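Local coordinates for LIP (Serratia marcescens, PDB 4A1R), which is a membrane-bound lipoprotein component of the type VI secretion system, a member of the TssJ family with a beta-sandwich fold, at residues R34-R39 with G93-Y98. Sequence-based numbering, arbitrary orientation.
Sequences RVLLLR and GVIAEY
Arg34, Val35 and Leu36 pair with Ile95, Val94 and Gly93 as neighbouring antiparallel strands at the middle of a four-stranded sheet. Two hydrogen-bonded pairs flank one non-hydrogen-bonded pair. Arg34 and Ile95 exchange N-H...O bonds in both directions, Arg34 N to Ile95 O at 2.8 Å and Ile95 N to Arg34 O at 3.0 Å; Leu36 and Gly93 do the same. At the Val35–Val94 pair between them, the backbones meet through CA-H...O contacts, such as Val94 CA to Arg34 O at 3.3 Å. The CG1 methyl of Val94, anti to its backbone N (chi1 -173°), also rests against that oxygen.

In this beta-sandwich of the TssJ family, helix 49-60 covers the face that bears Arg34, Leu36 and Ile95: Leu36 meets Leu60 and Ile95 meets Leu52, while the CD1 methyls of Leu36 and Ile95 touch each other at 4.0 Å. Gly93 puts no side chain on this face, and Leu38 reaches over its backbone, CD1 standing 3.8 Å from Gly93 N.

Beyond the Arg34–Ile95 pair, polar groups take over. The planes of the Arg34 guanidinium and the Glu97 carboxylate are turned 79° against each other, and the groups form no direct salt bridge, Arg34 NH1 lying 4.4 Å from Glu97 OE2. A water in the guanidinium plane links them, accepting from Arg34 NH1 and donating to Glu97 OE2. Both ends also grip the helix: Arg34 NH1 bonds to Leu52 O, and Glu97 OE1 to Gln53 NE2.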
ATOM      1  N   ARG A  34       2.742  -5.948  -0.267  1.00 19.13           N
ATOM      2  CA  ARG A  34       3.872  -5.089   0.094  1.00 19.78           C
ATOM      3  C   ARG A  34       3.448  -3.636   0.228  1.00 22.28           C
ATOM      4  O   ARG A  34       2.575  -3.171  -0.488  1.00 20.56           O
ATOM      5  CB  ARG A  34       4.999  -5.266  -0.916  1.00 19.78           C
ATOM      6  CG  ARG A  34       5.478  -6.721  -1.026  1.00 24.77           C
ATOM      7  CD  ARG A  34       6.554  -6.840  -2.083  1.00 23.77           C
ATOM      8  NE  ARG A  34       7.714  -6.019  -1.757  1.00 30.85           N
ATOM      9  CZ  ARG A  34       8.715  -5.742  -2.591  1.00 37.78           C
ATOM     10  NH1 ARG A  34       8.710  -6.192  -3.842  1.00 38.38           N
ATOM     11  NH2 ARG A  34       9.726  -4.988  -2.172  1.00 39.45           N
ATOM     12  N   VAL A  35       4.066  -2.917   1.155  1.00 20.26           N
ATOM     13  CA  VAL A  35       3.702  -1.526   1.383  1.00 20.52           C
ATOM     14  C   VAL A  35       5.005  -0.784   1.319  1.00 24.48           C
ATOM     15  O   VAL A  35       5.948  -1.133   2.037  1.00 23.76           O
ATOM     16  CB  VAL A  35       2.977  -1.306   2.741  1.00 18.64           C
ATOM     17  CG1 VAL A  35       2.817   0.192   3.024  1.00 24.30           C
ATOM     18  CG2 VAL A  35       1.613  -1.970   2.752  1.00 22.46           C
ATOM     19  N   LEU A  36       5.077   0.204   0.423  1.00 19.49           N
ATOM     20  CA  LEU A  36       6.311   0.909   0.201  1.00 22.02           C
ATOM     21  C   LEU A  36       6.139   2.401   0.514  1.00 30.10           C
ATOM     22  O   LEU A  36       5.186   3.036   0.071  1.00 25.39           O
ATOM     23  CB  LEU A  36       6.793   0.713  -1.253  1.00 19.45           C
ATOM     24  CG  LEU A  36       7.236  -0.692  -1.727  1.00 25.99           C
ATOM     25  CD1 LEU A  36       6.095  -1.683  -1.768  1.00 33.11           C
ATOM     26  CD2 LEU A  36       7.794  -0.583  -3.136  1.00 25.53           C
ATOM     27  N   LEU A  37       7.080   2.962   1.270  1.00 26.54           N
ATOM     28  CA  LEU A  37       7.088   4.390   1.465  1.00 25.05           C
ATOM     29  C   LEU A  37       7.925   5.046   0.364  1.00 25.94           C
ATOM     30  O   LEU A  37       9.097   4.682   0.140  1.00 28.93           O
ATOM     31  CB  LEU A  37       7.636   4.712   2.864  1.00 29.30           C
ATOM     32  CG  LEU A  37       7.498   6.159   3.302  1.00 31.18           C
ATOM     33  CD1 LEU A  37       6.046   6.442   3.684  1.00 30.99           C
ATOM     34  CD2 LEU A  37       8.426   6.394   4.487  1.00 37.52           C
ATOM     35  N   LEU A  38       7.313   6.000  -0.334  1.00 24.24           N
ATOM     36  CA  LEU A  38       7.879   6.547  -1.545  1.00 27.75           C
ATOM     37  C   LEU A  38       8.016   8.068  -1.527  1.00 31.53           C
ATOM     38  O   LEU A  38       7.100   8.784  -1.090  1.00 31.40           O
ATOM     39  CB  LEU A  38       7.017   6.156  -2.774  1.00 28.23           C
ATOM     40  CG  LEU A  38       6.753   4.658  -3.020  1.00 28.30           C
ATOM     41  CD1 LEU A  38       5.638   4.511  -4.066  1.00 31.82           C
ATOM     42  CD2 LEU A  38       7.994   3.875  -3.443  1.00 26.72           C
ATOM     43  N   ARG A  39       9.162   8.519  -2.038  1.00 36.70           N
ATOM     44  CA  ARG A  39       9.444   9.927  -2.319  1.00 42.48           C
ATOM     45  C   ARG A  39       8.589  10.416  -3.460  1.00 46.95           C
ATOM     46  O   ARG A  39       8.246  11.599  -3.525  1.00 36.55           O
ATOM     47  CB  ARG A  39      10.892  10.103  -2.749  1.00 45.54           C
ATOM     48  CG  ARG A  39      11.879  10.251  -1.617  1.00 52.39           C
ATOM     49  CD  ARG A  39      13.091  11.044  -2.077  1.00 58.18           C
ATOM     50  NE  ARG A  39      14.328  10.388  -1.676  1.00 79.09           N
ATOM     51  CZ  ARG A  39      14.927  10.551  -0.498  1.00 86.30           C
ATOM     52  NH1 ARG A  39      14.415  11.366   0.413  1.00 72.43           N
ATOM     53  NH2 ARG A  39      16.043   9.888  -0.233  1.00 89.36           N
ATOM     54  N   GLY A  93       2.921   3.217  -1.715  1.00 22.66           N
ATOM     55  CA  GLY A  93       2.643   2.250  -2.801  1.00 19.36           C
ATOM     56  C   GLY A  93       2.212   0.917  -2.194  1.00 22.74           C
ATOM     57  O   GLY A  93       2.755   0.487  -1.173  1.00 22.08           O
ATOM     58  N   VAL A  94       1.232   0.254  -2.795  1.00 18.01           N
ATOM     59  CA  VAL A  94       0.783  -1.037  -2.262  1.00 19.32           C
ATOM     60  C   VAL A  94       0.812  -1.993  -3.450  1.00 25.65           C
ATOM     61  O   VAL A  94       0.348  -1.631  -4.553  1.00 20.51           O
ATOM     62  CB  VAL A  94      -0.630  -0.993  -1.622  1.00 22.34           C
ATOM     63  CG1 VAL A  94      -0.958  -2.318  -0.930  1.00 24.89           C
ATOM     64  CG2 VAL A  94      -0.758   0.155  -0.626  1.00 24.65           C
ATOM     65  N   ILE A  95       1.402  -3.173  -3.236  1.00 20.00           N
ATOM     66  CA  ILE A  95       1.526  -4.238  -4.250  1.00 19.74           C
ATOM     67  C   ILE A  95       0.842  -5.488  -3.681  1.00 18.41           C
ATOM     68  O   ILE A  95       1.028  -5.829  -2.508  1.00 21.26           O
ATOM     69  CB  ILE A  95       3.030  -4.582  -4.545  1.00 22.09           C
ATOM     70  CG1 ILE A  95       3.772  -3.374  -5.108  1.00 21.56           C
ATOM     71  CG2 ILE A  95       3.166  -5.776  -5.521  1.00 21.45           C
ATOM     72  CD1 ILE A  95       5.273  -3.537  -5.236  1.00 22.49           C
ATOM     73  N   ALA A  96       0.044  -6.179  -4.490  1.00 15.57           N
ATOM     74  CA  ALA A  96      -0.600  -7.436  -4.050  1.00 14.60           C
ATOM     75  C   ALA A  96      -0.117  -8.484  -5.058  1.00 18.49           C
ATOM     76  O   ALA A  96      -0.367  -8.328  -6.246  1.00 16.89           O
ATOM     77  CB  ALA A  96      -2.106  -7.331  -4.158  1.00 21.16           C
ATOM     78  N   GLU A  97       0.576  -9.517  -4.598  1.00 17.85           N
ATOM     79  CA  GLU A  97       1.206 -10.482  -5.545  1.00 19.75           C
ATOM     80  C   GLU A  97       0.201 -11.601  -5.914  1.00 23.20           C
ATOM     81  O   GLU A  97       0.320 -12.762  -5.475  1.00 20.72           O
ATOM     82  CB  GLU A  97       2.507 -11.043  -4.956  1.00 20.71           C
ATOM     83  CG  GLU A  97       3.521  -9.940  -4.583  1.00 18.54           C
ATOM     84  CD  GLU A  97       4.950 -10.434  -4.303  1.00 24.24           C
ATOM     85  OE1 GLU A  97       5.170 -11.653  -4.255  1.00 26.63           O
ATOM     86  OE2 GLU A  97       5.850  -9.570  -4.132  1.00 25.22           O
ATOM     87  N   TYR A  98      -0.836 -11.229  -6.666  1.00 19.13           N
ATOM     88  CA  TYR A  98      -1.803 -12.206  -7.173  1.00 21.45           C
ATOM     89  C   TYR A  98      -1.081 -13.288  -7.998  1.00 22.53           C
ATOM     90  O   TYR A  98      -0.172 -12.969  -8.765  1.00 22.69           O
ATOM     91  CB  TYR A  98      -2.812 -11.526  -8.110  1.00 19.39           C
ATOM     92  CG  TYR A  98      -3.809 -10.624  -7.393  1.00 19.90           C
ATOM     93  CD1 TYR A  98      -5.004 -11.140  -6.881  1.00 18.64           C
ATOM     94  CD2 TYR A  98      -3.541  -9.270  -7.224  1.00 21.03           C
ATOM     95  CE1 TYR A  98      -5.916 -10.320  -6.247  1.00 20.05           C
ATOM     96  CE2 TYR A  98      -4.442  -8.446  -6.569  1.00 23.45           C
ATOM     97  CZ  TYR A  98      -5.624  -8.979  -6.071  1.00 21.93           C
ATOM     98  OH  TYR A  98      -6.532  -8.156  -5.416  1.00 28.35           O
TER
HETATM   99  O   HOH W   1       6.465  -7.197  -5.211  1.00 24.49           O